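Local structure of ComZ (Thermus thermophilus, 6QVI) at residues Ala321-Ser326 with Cys345-Leu350; Thr335-Thr340 with Asp380-Arg385; Val387-Gln392 with Gly426-His431; Ile441-Gln446 with Phe458-Gly463. The protein is a competence-associated pilin that probably serves as a DNA receptor at the tip of the pilus during natural DNA uptake. All blocks are in the same frame, centred on the assembly; numbering follows the deposited sequence.

Interaction 1. Residues Ala321-Ser326 with Cys345-Leu350; sequences ATLSPS and CTFTRL
Cys345 opens the strand segment, and its SG forms a disulfide with Cys327, the residue directly after segment 321-326. Thr346 points away from residues 321-326, and its hydroxyl is hydrogen-bonded to Asp344. Only its backbone faces the contact, with the carbonyl O 4.2 Å from CD2 of Leu323. Phe347 carries most of the packing. Its CB is directed toward the loop and meets the carbonyl O of Thr322 at 3.3 Å, while the ring swings off because CG takes the crowded position between the backbone N and the carbonyl carbon (chi1 61°). The two ring carbons next to CG then have different neighbours. CD2 is met by the methyl of Ala321 (CB, 3.6 Å), a side chain short enough to let the loop run close by. CD1 lies 4.2 Å from CD2 of Leu323, whose longer chain runs alongside the phenylalanine and points the same way. Thr348 adds its carbonyl O, which lies near Ala321 CB. CE2 of Phe347 lies above one face of the Arg349 guanidinium, toward its rim, and Arg349 NH1 is hydrogen-bonded to the carbonyl O of Arg354. No hydrogen bond joins the two segments, so the loop packs on the strand without extending its sheet. At this periphery of the chain, a loop leading into short helix 325-329, with Ser324 as N-cap, thus lies against a mixed sheet and is joined to it by the disulfide; strand 343-348 sits there between 354-355, where the backbones of Phe347 and Gly355 are hydrogen-bonded, and 357-360.

Interaction 2. Residues Thr335-Thr340 with Asp380-Arg385; sequences TLTLDT and DAVLNR
Parallel pairing of the kind that builds a beta-solenoid joins strands 335-337 and 380-383, whose directions differ by 14°, and like positions stack on like. On one face Thr335 lies over Asp380 and Thr337 over Val382; Leu336 and Ala381 share the other. Thr335 and Asp380 cross obliquely, and the aspartate spends its OD2 on the backbone N of Asn412 in the next strand. Thr337 and Val382 run side by side, CB of the threonine against CG2 of the valine, beta-branched residues that suit extended chain. Leu338, just past the end of its strand, lies alongside Leu383, the last residue of the other, both with CG beside the backbone N, so that Leu338 CD1 meets Leu383 CG at 3.6 Å. Both leucines also touch Leu368 of strand 366-371, an apolar setting that suits their buried place. Three backbone bonds fix this register: Leu336 N to Asp380 O, Val382 N to Leu336 O (2.8 Å), with the donor in the plane of the Leu336 carbonyl, and Leu338 N to Val382 O. Asp339 and Asn384 extend the stacking in the turn, pointing the same way with their carboxylate and amide planes 30° apart. Arg385 crosses Asp339 obliquely on a chain bent at chi2 and chi3, and its NH2 is salt-bridged to Glu366. Asp339 OD1 rests on the aliphatic part of the arginine, 3.4 Å from Arg385 CG.

Interaction 3. Residues Val387-Gln392 with Gly426-His431; sequences VDYRAQ and GLFPNH
The imidazole of His431 reaches strand 387-392 because its CG is anti to the backbone N (chi1 176°), which sends the ring out from the loop. NE2 of His431 accepts from Ala391 N at 3.1 Å, a bent bond with the donor close to the ring plane. On the far side of the ring ND1 of His431 donates to the carbonyl O of Gly426, also 3.1 Å away, from well above the carbonyl plane and off its lone pairs, which is consistent with a neutral histidine protonated at ND1. Tyr389 has its CG in the crowded position between backbone N and carbonyl carbon (chi1 72°), and the two side chains run past one another, pointing opposite ways. The edge of the phenol meets the imidazole face in a T-shaped pair, centroids 5.0 Å apart and planes at 74°. Strand 387-392 forms part of one face of what is probably the beta-solenoid, stacked parallel between 366-371 and 419-421; the latter ends at Pro421, and His431 takes up the N-H of Ala391. An alanine at His431 would probably leave that N-H and the carbonyl of Gly426 without these partners and strip the phenol edge of its aromatic face. At the tip of Tyr389, OH is hydrogen-bonded to the carbonyl O of Met449 and lies 3.6 Å from CE1 of Phe428. Pro429, entered through a cis peptide, places its CB over one face of the Phe428 ring.

Interaction 4. Residues Ile441-Gln446 with Phe458-Gly463; sequences IYQRGQ and FRVVKG
Two backbone hydrogen bonds hold the strands together: Arg459 N-H donates to Ile441 O at 2.6 Å, nearly along the C=O axis, and Gln443 N-H donates to Arg459 O at 3.0 Å. The extended side chain of Gln443 donates from NE2 to Gly445 O at 3.2 Å, closing a bond within its own segment. Arg459 sends NH1 to a salt bridge with Asp440, and the methylenes left behind cross the ring of Tyr442, CB making a CH-pi contact 4.0 Å from the centroid. Over the opposite face, centrally, sits NH2 of Arg444, whose NH1 is salt-bridged to Asp414. The Tyr442 OH is hydrogen-bonded to Gln483 and Thr478, and Val461 CG1 meets the ring edge, 3.9 Å from CE1. A serine at Tyr442 would probably cost both arginine chains the flat surface between them and loosen the link to Gln483. On the face of the sheet that carries Ile441, Gln443, Phe458 and Val460, Ile441 CG2 packs obliquely on Phe458 CD1 at 3.7 Å, and both residues touch Val452, apolar bulk that suits their buried place. Such in-register parallel stacking of like positions is typical of successive beta-solenoid coils.

Interactions 2 and 4 are the same kind of contact, parallel rungs held by backbone bonds, and strand 409-415 lies between them, pairing with 380-383 on one side and 441-443 on the other. Interaction 4 is buried and rich in aromatic and arginine packing, whereas interaction 2 is partly exposed, with threonines, an aspartate and a valine on one face and leucine and alanine on the other. Interactions 1 and 3 lay loops against different strands of one mixed sheet. Interaction 1, its centre about 34 Å from the chain's centre, is peripheral and rests on van der Waals packing without hydrogen bonds; interaction 3 is buried and uses a histidine. Segments 380-385 and 387-392 nearly adjoin, linking interactions 2 and 3.

Interaction 1. Residues Ala321-Ser326 with Cys345-Leu350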
loop_
_atom_site.group_PDB
_atom_site.type_symbol
_atom_site.label_atom_id
_atom_site.label_comp_id
_atom_site.label_asym_id
_atom_site.label_seq_id
_atom_site.Cartn_x
_atom_site.Cartn_y
_atom_site.Cartn_z
ATOM N N ALA A 321 19.403 27.776 7.714
ATOM C CA ALA A 321 20.550 26.971 8.076
ATOM C C ALA A 321 21.477 26.936 6.873
ATOM O O ALA A 321 21.025 26.939 5.724
ATOM C CB ALA A 321 20.134 25.556 8.499
ATOM N N THR A 322 22.773 26.894 7.154
ATOM C CA THR A 322 23.807 27.004 6.141
ATOM C C THR A 322 24.137 25.661 5.517
ATOM O O THR A 322 23.983 24.614 6.149
ATOM C CB THR A 322 25.050 27.583 6.780
ATOM O OG1 THR A 322 25.540 26.639 7.743
ATOM C CG2 THR A 322 24.685 28.879 7.489
ATOM N N LEU A 323 24.591 25.700 4.262
ATOM C CA LEU A 323 25.072 24.521 3.552
ATOM C C LEU A 323 26.569 24.612 3.280
ATOM O O LEU A 323 27.162 25.696 3.283
ATOM C CB LEU A 323 24.337 24.335 2.222
ATOM C CG LEU A 323 22.901 23.800 2.248
ATOM C CD1 LEU A 323 22.373 23.675 0.825
ATOM C CD2 LEU A 323 22.781 22.450 2.997
ATOM N N SER A 324 27.178 23.446 3.044
ATOM C CA SER A 324 28.583 23.442 2.639
ATOM C C SER A 324 28.698 23.558 1.116
ATOM O O SER A 324 27.912 22.947 0.382
ATOM C CB SER A 324 29.285 22.169 3.119
ATOM O OG SER A 324 30.325 21.768 2.242
ATOM N N PRO A 325 29.665 24.332 0.620
ATOM C CA PRO A 325 29.846 24.423 -0.843
ATOM C C PRO A 325 30.155 23.089 -1.525
ATOM O O PRO A 325 29.845 22.932 -2.710
ATOM C CB PRO A 325 31.012 25.420 -0.991
ATOM C CG PRO A 325 31.151 26.100 0.351
ATOM C CD PRO A 325 30.680 25.099 1.362
ATOM N N SER A 326 30.795 22.139 -0.832
ATOM C CA SER A 326 30.934 20.783 -1.362
ATOM C C SER A 326 29.589 20.262 -1.866
ATOM O O SER A 326 29.502 19.646 -2.937
ATOM C CB SER A 326 31.488 19.825 -0.313
ATOM O OG SER A 326 30.683 19.810 0.852
ATOM N N CYS A 345 25.829 16.859 2.145
ATOM C CA CYS A 345 24.720 17.803 2.056
ATOM C C CYS A 345 23.941 17.892 3.351
ATOM O O CYS A 345 22.712 17.949 3.322
ATOM C CB CYS A 345 23.774 17.449 0.920
ATOM S SG CYS A 345 24.421 17.854 -0.679
ATOM N N THR A 346 24.603 17.881 4.501
ATOM C CA THR A 346 23.865 18.022 5.743
ATOM C C THR A 346 23.979 19.438 6.283
ATOM O O THR A 346 24.850 20.224 5.890
ATOM C CB THR A 346 24.331 17.015 6.795
ATOM O OG1 THR A 346 25.668 17.324 7.206
ATOM C CG2 THR A 346 24.264 15.594 6.236
ATOM N N PHE A 347 23.065 19.754 7.196
ATOM C CA PHE A 347 23.044 21.036 7.877
ATOM C C PHE A 347 22.526 20.779 9.285
ATOM O O PHE A 347 21.877 19.760 9.551
ATOM C CB PHE A 347 22.168 22.063 7.150
ATOM C CG PHE A 347 20.728 21.653 7.044
ATOM C CD1 PHE A 347 20.284 20.915 5.957
ATOM C CD2 PHE A 347 19.814 21.989 8.048
ATOM C CE1 PHE A 347 18.943 20.525 5.858
ATOM C CE2 PHE A 347 18.483 21.599 7.961
ATOM C CZ PHE A 347 18.046 20.867 6.863
ATOM N N THR A 348 22.741 21.711 10.195
ATOM C CA THR A 348 22.270 21.509 11.543
ATOM C C THR A 348 21.231 22.509 11.895
ATOM O O THR A 348 21.418 23.685 11.702
ATOM C CB THR A 348 23.371 21.765 12.525
ATOM O OG1 THR A 348 23.743 23.131 12.399
ATOM C CG2 THR A 348 24.539 20.909 12.198
ATOM N N ARG A 349 20.150 22.029 12.474
ATOM C CA ARG A 349 19.064 22.891 12.854
ATOM C C ARG A 349 19.310 23.641 14.133
ATOM O O ARG A 349 20.298 23.464 14.822
ATOM C CB ARG A 349 17.792 22.087 13.038
ATOM C CG ARG A 349 17.408 21.267 11.837
ATOM C CD ARG A 349 15.907 21.128 11.711
ATOM N NE ARG A 349 15.588 20.180 10.664
ATOM C CZ ARG A 349 16.126 18.976 10.595
ATOM N NH1 ARG A 349 16.980 18.592 11.515
ATOM N NH2 ARG A 349 15.807 18.159 9.615
ATOM N N LEU A 350 18.338 24.473 14.440
ATOM C CA LEU A 350 18.313 25.299 15.618
ATOM C C LEU A 350 18.550 24.446 16.831
ATOM O O LEU A 350 19.454 24.699 17.602
ATOM C CB LEU A 350 16.938 25.944 15.726
ATOM C CG LEU A 350 15.998 25.676 14.538
ATOM C CD1 LEU A 350 14.599 26.239 14.735
ATOM C CD2 LEU A 350 16.598 26.186 13.237
#

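Interaction 2. Residues Thr335-Thr340 with Asp380-Arg385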
loop_
_atom_site.group_PDB
_atom_site.type_symbol
_atom_site.label_atom_id
_atom_site.label_comp_id
_atom_site.label_asym_id
_atom_site.label_seq_id
_atom_site.Cartn_x
_atom_site.Cartn_y
_atom_site.Cartn_z
ATOM N N THR A 335 23.236 17.016 -12.751
ATOM C CA THR A 335 23.215 15.582 -12.516
ATOM C C THR A 335 24.105 15.346 -11.314
ATOM O O THR A 335 25.302 15.656 -11.350
ATOM C CB THR A 335 23.721 14.766 -13.718
ATOM O OG1 THR A 335 22.762 14.812 -14.784
ATOM C CG2 THR A 335 23.962 13.325 -13.310
ATOM N N LEU A 336 23.506 14.788 -10.267
ATOM C CA LEU A 336 24.194 14.446 -9.041
ATOM C C LEU A 336 24.614 12.995 -9.196
ATOM O O LEU A 336 23.776 12.095 -9.186
ATOM C CB LEU A 336 23.242 14.577 -7.865
ATOM C CG LEU A 336 23.677 14.694 -6.413
ATOM C CD1 LEU A 336 22.402 14.774 -5.633
ATOM C CD2 LEU A 336 24.474 13.545 -5.964
ATOM N N THR A 337 25.903 12.744 -9.283
ATOM C CA THR A 337 26.360 11.384 -9.346
ATOM C C THR A 337 27.121 11.197 -8.086
ATOM O O THR A 337 27.891 12.009 -7.715
ATOM C CB THR A 337 27.178 11.067 -10.598
ATOM O OG1 THR A 337 28.466 10.577 -10.242
ATOM C CG2 THR A 337 27.317 12.263 -11.453
ATOM N N LEU A 338 26.911 10.104 -7.416
ATOM C CA LEU A 338 27.593 9.902 -6.145
ATOM C C LEU A 338 28.984 9.337 -6.406
ATOM O O LEU A 338 29.954 10.102 -6.380
ATOM C CB LEU A 338 26.776 8.989 -5.250
ATOM C CG LEU A 338 25.482 9.637 -4.787
ATOM C CD1 LEU A 338 24.910 8.843 -3.676
ATOM C CD2 LEU A 338 25.773 10.985 -4.278
ATOM N N ASP A 339 29.113 8.037 -6.654
ATOM C CA ASP A 339 30.408 7.424 -7.074
ATOM C C ASP A 339 31.498 7.584 -6.009
ATOM O O ASP A 339 31.249 7.332 -4.820
ATOM C CB ASP A 339 30.786 7.980 -8.442
ATOM C CG ASP A 339 31.616 7.001 -9.260
ATOM O OD1 ASP A 339 32.025 5.959 -8.700
ATOM O OD2 ASP A 339 31.833 7.251 -10.469
ATOM N N THR A 340 32.719 7.979 -6.382
ATOM C CA THR A 340 33.930 7.862 -5.566
ATOM C C THR A 340 34.351 9.119 -4.779
ATOM O O THR A 340 35.444 9.119 -4.197
ATOM C CB THR A 340 35.088 7.397 -6.449
ATOM O OG1 THR A 340 36.279 7.268 -5.664
ATOM C CG2 THR A 340 35.308 8.361 -7.593
ATOM N N ASP A 380 19.201 15.315 -12.086
ATOM C CA ASP A 380 19.167 13.869 -12.112
ATOM C C ASP A 380 20.086 13.331 -11.020
ATOM O O ASP A 380 20.954 14.032 -10.497
ATOM C CB ASP A 380 19.555 13.352 -13.495
ATOM C CG ASP A 380 18.439 13.580 -14.528
ATOM O OD1 ASP A 380 18.641 13.405 -15.759
ATOM O OD2 ASP A 380 17.324 13.936 -14.078
ATOM N N ALA A 381 19.874 12.079 -10.655
ATOM C CA ALA A 381 20.732 11.454 -9.669
ATOM C C ALA A 381 21.169 10.107 -10.198
ATOM O O ALA A 381 20.349 9.373 -10.755
ATOM C CB ALA A 381 20.009 11.306 -8.316
ATOM N N VAL A 382 22.449 9.785 -10.030
ATOM C CA VAL A 382 22.935 8.441 -10.309
ATOM C C VAL A 382 23.770 8.053 -9.092
ATOM O O VAL A 382 24.536 8.881 -8.572
ATOM C CB VAL A 382 23.783 8.361 -11.615
ATOM C CG1 VAL A 382 23.115 9.156 -12.784
ATOM C CG2 VAL A 382 25.254 8.614 -11.386
ATOM N N LEU A 383 23.507 6.862 -8.544
ATOM C CA LEU A 383 24.351 6.242 -7.529
ATOM C C LEU A 383 25.096 5.153 -8.256
ATOM O O LEU A 383 24.488 4.179 -8.718
ATOM C CB LEU A 383 23.563 5.661 -6.356
ATOM C CG LEU A 383 22.766 6.558 -5.449
ATOM C CD1 LEU A 383 21.502 6.866 -6.130
ATOM C CD2 LEU A 383 22.493 5.754 -4.204
ATOM N N ASN A 384 26.401 5.331 -8.380
ATOM C CA ASN A 384 27.167 4.516 -9.294
ATOM C C ASN A 384 27.925 3.395 -8.615
ATOM O O ASN A 384 28.611 2.641 -9.306
ATOM C CB ASN A 384 28.131 5.401 -10.068
ATOM C CG ASN A 384 28.397 4.888 -11.449
ATOM O OD1 ASN A 384 28.601 5.656 -12.385
ATOM N ND2 ASN A 384 28.418 3.567 -11.586
ATOM N N ARG A 385 27.771 3.205 -7.311
ATOM C CA ARG A 385 28.491 2.127 -6.649
ATOM C C ARG A 385 27.618 1.578 -5.532
ATOM O O ARG A 385 26.732 2.281 -5.033
ATOM C CB ARG A 385 29.848 2.603 -6.101
ATOM C CG ARG A 385 30.735 3.251 -7.163
ATOM C CD ARG A 385 32.192 2.826 -7.078
ATOM N NE ARG A 385 32.592 2.543 -5.713
ATOM C CZ ARG A 385 33.588 1.728 -5.403
ATOM N NH1 ARG A 385 34.265 1.120 -6.370
ATOM N NH2 ARG A 385 33.896 1.507 -4.133
#

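Interaction 3. Residues Val387-Gln392 with Gly426-His431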
loop_
_atom_site.group_PDB
_atom_site.type_symbol
_atom_site.label_atom_id
_atom_site.label_comp_id
_atom_site.label_asym_id
_atom_site.label_seq_id
_atom_site.Cartn_x
_atom_site.Cartn_y
_atom_site.Cartn_z
ATOM N N VAL A 387 26.000 0.787 -2.125
ATOM C CA VAL A 387 25.915 1.700 -1.028
ATOM C C VAL A 387 24.890 1.269 -0.017
ATOM O O VAL A 387 23.841 0.816 -0.357
ATOM C CB VAL A 387 25.545 3.062 -1.617
ATOM C CG1 VAL A 387 24.491 2.883 -2.669
ATOM C CG2 VAL A 387 25.100 4.056 -0.579
ATOM N N ASP A 388 25.240 1.395 1.242
ATOM C CA ASP A 388 24.398 1.056 2.346
ATOM C C ASP A 388 23.702 2.315 2.738
ATOM O O ASP A 388 24.291 3.378 2.671
ATOM C CB ASP A 388 25.252 0.638 3.520
ATOM C CG ASP A 388 25.253 -0.828 3.738
ATOM O OD1 ASP A 388 25.161 -1.576 2.752
ATOM O OD2 ASP A 388 25.365 -1.230 4.901
ATOM N N TYR A 389 22.462 2.230 3.173
ATOM C CA TYR A 389 21.817 3.455 3.550
ATOM C C TYR A 389 21.366 3.433 4.956
ATOM O O TYR A 389 21.285 2.399 5.550
ATOM C CB TYR A 389 20.694 3.817 2.600
ATOM C CG TYR A 389 19.452 2.987 2.680
ATOM C CD1 TYR A 389 18.661 2.997 3.792
ATOM C CD2 TYR A 389 19.053 2.227 1.610
ATOM C CE1 TYR A 389 17.513 2.250 3.844
ATOM C CE2 TYR A 389 17.913 1.478 1.654
ATOM C CZ TYR A 389 17.150 1.499 2.773
ATOM O OH TYR A 389 16.015 0.756 2.803
ATOM N N ARG A 390 21.142 4.614 5.489
ATOM C CA ARG A 390 20.662 4.796 6.829
ATOM C C ARG A 390 19.753 5.977 6.696
ATOM O O ARG A 390 20.142 6.970 6.125
ATOM C CB ARG A 390 21.794 5.166 7.761
ATOM C CG ARG A 390 22.850 4.101 7.946
ATOM C CD ARG A 390 24.103 4.690 8.569
ATOM N NE ARG A 390 24.142 4.549 10.015
ATOM C CZ ARG A 390 25.195 4.099 10.674
ATOM N NH1 ARG A 390 26.280 3.761 10.010
ATOM N NH2 ARG A 390 25.165 3.989 11.990
ATOM N N ALA A 391 18.544 5.897 7.221
ATOM C CA ALA A 391 17.636 7.007 7.077
ATOM C C ALA A 391 16.761 7.214 8.266
ATOM O O ALA A 391 16.297 6.271 8.852
ATOM C CB ALA A 391 16.768 6.777 5.874
ATOM N N GLN A 392 16.505 8.462 8.605
ATOM C CA GLN A 392 15.639 8.735 9.715
ATOM C C GLN A 392 15.026 10.080 9.592
ATOM O O GLN A 392 15.484 10.897 8.847
ATOM C CB GLN A 392 16.393 8.646 11.020
ATOM C CG GLN A 392 17.728 9.345 11.050
ATOM C CD GLN A 392 18.206 9.553 12.464
ATOM O OE1 GLN A 392 17.437 9.930 13.339
ATOM N NE2 GLN A 392 19.476 9.305 12.696
ATOM N N GLY A 426 19.418 -0.195 11.091
ATOM C CA GLY A 426 18.107 -0.798 11.235
ATOM C C GLY A 426 17.903 -1.849 10.176
ATOM O O GLY A 426 18.706 -1.974 9.278
ATOM N N LEU A 427 16.820 -2.600 10.261
ATOM C CA LEU A 427 16.573 -3.659 9.290
ATOM C C LEU A 427 15.224 -3.464 8.612
ATOM O O LEU A 427 14.273 -2.943 9.209
ATOM C CB LEU A 427 16.655 -5.038 9.970
ATOM C CG LEU A 427 18.079 -5.534 10.262
ATOM C CD1 LEU A 427 18.208 -6.338 11.621
ATOM C CD2 LEU A 427 18.560 -6.319 9.079
ATOM N N PHE A 428 15.162 -3.892 7.356
ATOM C CA PHE A 428 13.947 -3.786 6.566
ATOM C C PHE A 428 12.862 -4.697 7.136
ATOM O O PHE A 428 13.137 -5.847 7.493
ATOM C CB PHE A 428 14.232 -4.198 5.129
ATOM C CG PHE A 428 13.495 -3.396 4.107
ATOM C CD1 PHE A 428 13.743 -2.043 3.963
ATOM C CD2 PHE A 428 12.528 -3.987 3.309
ATOM C CE1 PHE A 428 13.064 -1.291 3.019
ATOM C CE2 PHE A 428 11.837 -3.240 2.369
ATOM C CZ PHE A 428 12.112 -1.882 2.223
ATOM N N PRO A 429 11.609 -4.234 7.186
ATOM C CA PRO A 429 11.232 -2.915 6.690
ATOM C C PRO A 429 11.066 -1.898 7.809
ATOM O O PRO A 429 10.261 -0.979 7.666
ATOM C CB PRO A 429 9.893 -3.175 6.008
ATOM C CG PRO A 429 9.300 -4.341 6.796
ATOM C CD PRO A 429 10.421 -4.995 7.602
ATOM N N ASN A 430 11.795 -2.100 8.879
ATOM C CA ASN A 430 11.753 -1.120 9.898
ATOM C C ASN A 430 12.839 -0.116 9.553
ATOM O O ASN A 430 13.157 0.667 10.406
ATOM C CB ASN A 430 12.074 -1.744 11.233
ATOM C CG ASN A 430 10.941 -2.579 11.765
ATOM O OD1 ASN A 430 9.955 -2.792 11.085
ATOM N ND2 ASN A 430 11.079 -3.054 12.988
ATOM N N HIS A 431 13.296 -0.028 8.325
ATOM C CA HIS A 431 14.309 0.926 7.984
ATOM C C HIS A 431 14.253 1.000 6.505
ATOM O O HIS A 431 14.764 0.143 5.835
ATOM C CB HIS A 431 15.637 0.374 8.389
ATOM C CG HIS A 431 16.777 1.238 8.007
ATOM N ND1 HIS A 431 18.054 0.754 7.886
ATOM C CD2 HIS A 431 16.838 2.553 7.717
ATOM C CE1 HIS A 431 18.857 1.738 7.541
ATOM N NE2 HIS A 431 18.144 2.837 7.428
#

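Interaction 4. Residues Ile441-Gln446 with Phe458-Gly463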
loop_
_atom_site.group_PDB
_atom_site.type_symbol
_atom_site.label_atom_id
_atom_site.label_comp_id
_atom_site.label_asym_id
_atom_site.label_seq_id
_atom_site.Cartn_x
_atom_site.Cartn_y
_atom_site.Cartn_z
ATOM N N ILE A 441 13.310 5.651 -13.883
ATOM C CA ILE A 441 14.226 4.959 -12.979
ATOM C C ILE A 441 14.839 3.782 -13.713
ATOM O O ILE A 441 14.124 2.934 -14.253
ATOM C CB ILE A 441 13.553 4.451 -11.691
ATOM C CG1 ILE A 441 13.144 5.610 -10.809
ATOM C CG2 ILE A 441 14.514 3.514 -10.928
ATOM C CD1 ILE A 441 12.856 5.162 -9.461
ATOM N N TYR A 442 16.154 3.697 -13.666
ATOM C CA TYR A 442 16.887 2.591 -14.241
ATOM C C TYR A 442 17.674 1.961 -13.110
ATOM O O TYR A 442 18.540 2.618 -12.515
ATOM C CB TYR A 442 17.817 3.070 -15.359
ATOM C CG TYR A 442 18.166 2.011 -16.391
ATOM C CD1 TYR A 442 18.730 0.796 -16.019
ATOM C CD2 TYR A 442 17.864 2.210 -17.734
ATOM C CE1 TYR A 442 19.016 -0.170 -16.971
ATOM C CE2 TYR A 442 18.130 1.255 -18.683
ATOM C CZ TYR A 442 18.713 0.065 -18.308
ATOM O OH TYR A 442 18.984 -0.892 -19.279
ATOM N N GLN A 443 17.400 0.687 -12.838
ATOM C CA GLN A 443 18.175 -0.079 -11.866
ATOM C C GLN A 443 19.077 -1.081 -12.596
ATOM O O GLN A 443 18.589 -2.067 -13.166
ATOM C CB GLN A 443 17.250 -0.800 -10.888
ATOM C CG GLN A 443 17.915 -1.942 -10.149
ATOM C CD GLN A 443 16.925 -2.734 -9.349
ATOM O OE1 GLN A 443 15.798 -2.291 -9.140
ATOM N NE2 GLN A 443 17.340 -3.892 -8.849
ATOM N N ARG A 444 20.392 -0.865 -12.524
ATOM C CA ARG A 444 21.328 -1.884 -12.978
ATOM C C ARG A 444 22.064 -2.590 -11.832
ATOM O O ARG A 444 22.768 -3.585 -12.094
ATOM C CB ARG A 444 22.361 -1.294 -13.969
ATOM C CG ARG A 444 21.839 -0.213 -14.938
ATOM C CD ARG A 444 22.920 0.402 -15.853
ATOM N NE ARG A 444 22.320 1.149 -16.967
ATOM C CZ ARG A 444 21.896 2.412 -16.922
ATOM N NH1 ARG A 444 21.987 3.139 -15.816
ATOM N NH2 ARG A 444 21.358 2.942 -18.011
ATOM N N GLY A 445 21.906 -2.121 -10.584
ATOM C CA GLY A 445 22.376 -2.880 -9.431
ATOM C C GLY A 445 21.592 -4.160 -9.217
ATOM O O GLY A 445 20.426 -4.278 -9.600
ATOM N N GLN A 446 22.256 -5.161 -8.638
ATOM C CA GLN A 446 21.587 -6.451 -8.607
ATOM C C GLN A 446 20.495 -6.498 -7.548
ATOM O O GLN A 446 19.446 -7.105 -7.768
ATOM C CB GLN A 446 22.614 -7.575 -8.417
ATOM C CG GLN A 446 23.094 -8.067 -9.783
ATOM C CD GLN A 446 23.494 -9.539 -9.865
ATOM O OE1 GLN A 446 23.790 -10.018 -10.962
ATOM N NE2 GLN A 446 23.496 -10.257 -8.731
ATOM N N PHE A 458 9.916 2.560 -15.181
ATOM C CA PHE A 458 10.933 2.016 -14.340
ATOM C C PHE A 458 11.578 0.894 -15.077
ATOM O O PHE A 458 10.936 -0.074 -15.326
ATOM C CB PHE A 458 10.297 1.466 -13.120
ATOM C CG PHE A 458 11.162 0.565 -12.351
ATOM C CD1 PHE A 458 11.756 0.995 -11.229
ATOM C CD2 PHE A 458 11.331 -0.711 -12.730
ATOM C CE1 PHE A 458 12.539 0.170 -10.497
ATOM C CE2 PHE A 458 12.104 -1.555 -12.004
ATOM C CZ PHE A 458 12.715 -1.112 -10.884
ATOM N N ARG A 459 12.849 1.040 -15.424
ATOM C CA ARG A 459 13.590 0.028 -16.144
ATOM C C ARG A 459 14.429 -0.789 -15.230
ATOM O O ARG A 459 14.892 -0.332 -14.231
ATOM C CB ARG A 459 14.503 0.635 -17.184
ATOM C CG ARG A 459 13.779 1.314 -18.316
ATOM C CD ARG A 459 14.679 1.615 -19.485
ATOM N NE ARG A 459 13.887 2.121 -20.583
ATOM C CZ ARG A 459 13.402 3.336 -20.617
ATOM N NH1 ARG A 459 13.643 4.146 -19.624
ATOM N NH2 ARG A 459 12.677 3.740 -21.629
ATOM N N VAL A 460 14.636 -2.027 -15.611
ATOM C CA VAL A 460 15.418 -2.932 -14.825
ATOM C C VAL A 460 16.021 -3.944 -15.778
ATOM O O VAL A 460 15.511 -4.184 -16.842
ATOM C CB VAL A 460 14.540 -3.580 -13.784
ATOM C CG1 VAL A 460 13.535 -4.468 -14.447
ATOM C CG2 VAL A 460 15.335 -4.298 -12.735
ATOM N N VAL A 461 17.153 -4.486 -15.405
ATOM C CA VAL A 461 17.884 -5.449 -16.209
ATOM C C VAL A 461 17.545 -6.867 -15.758
ATOM O O VAL A 461 17.312 -7.115 -14.564
ATOM C CB VAL A 461 19.385 -5.156 -16.081
ATOM C CG1 VAL A 461 19.795 -3.993 -17.004
ATOM C CG2 VAL A 461 19.628 -4.734 -14.650
ATOM N N LYS A 462 17.504 -7.803 -16.709
ATOM C CA LYS A 462 17.360 -9.217 -16.373
ATOM C C LYS A 462 18.323 -9.611 -15.256
ATOM O O LYS A 462 19.500 -9.255 -15.286
ATOM C CB LYS A 462 17.652 -10.084 -17.606
ATOM C CG LYS A 462 17.296 -9.476 -18.949
ATOM C CD LYS A 462 18.033 -10.212 -20.106
ATOM C CE LYS A 462 17.130 -10.390 -21.351
ATOM N NZ LYS A 462 17.467 -11.580 -22.178
ATOM N N GLY A 463 17.824 -10.331 -14.264
ATOM C CA GLY A 463 18.670 -10.882 -13.219
ATOM C C GLY A 463 18.665 -10.117 -11.922
ATOM O O GLY A 463 19.048 -10.674 -10.882
#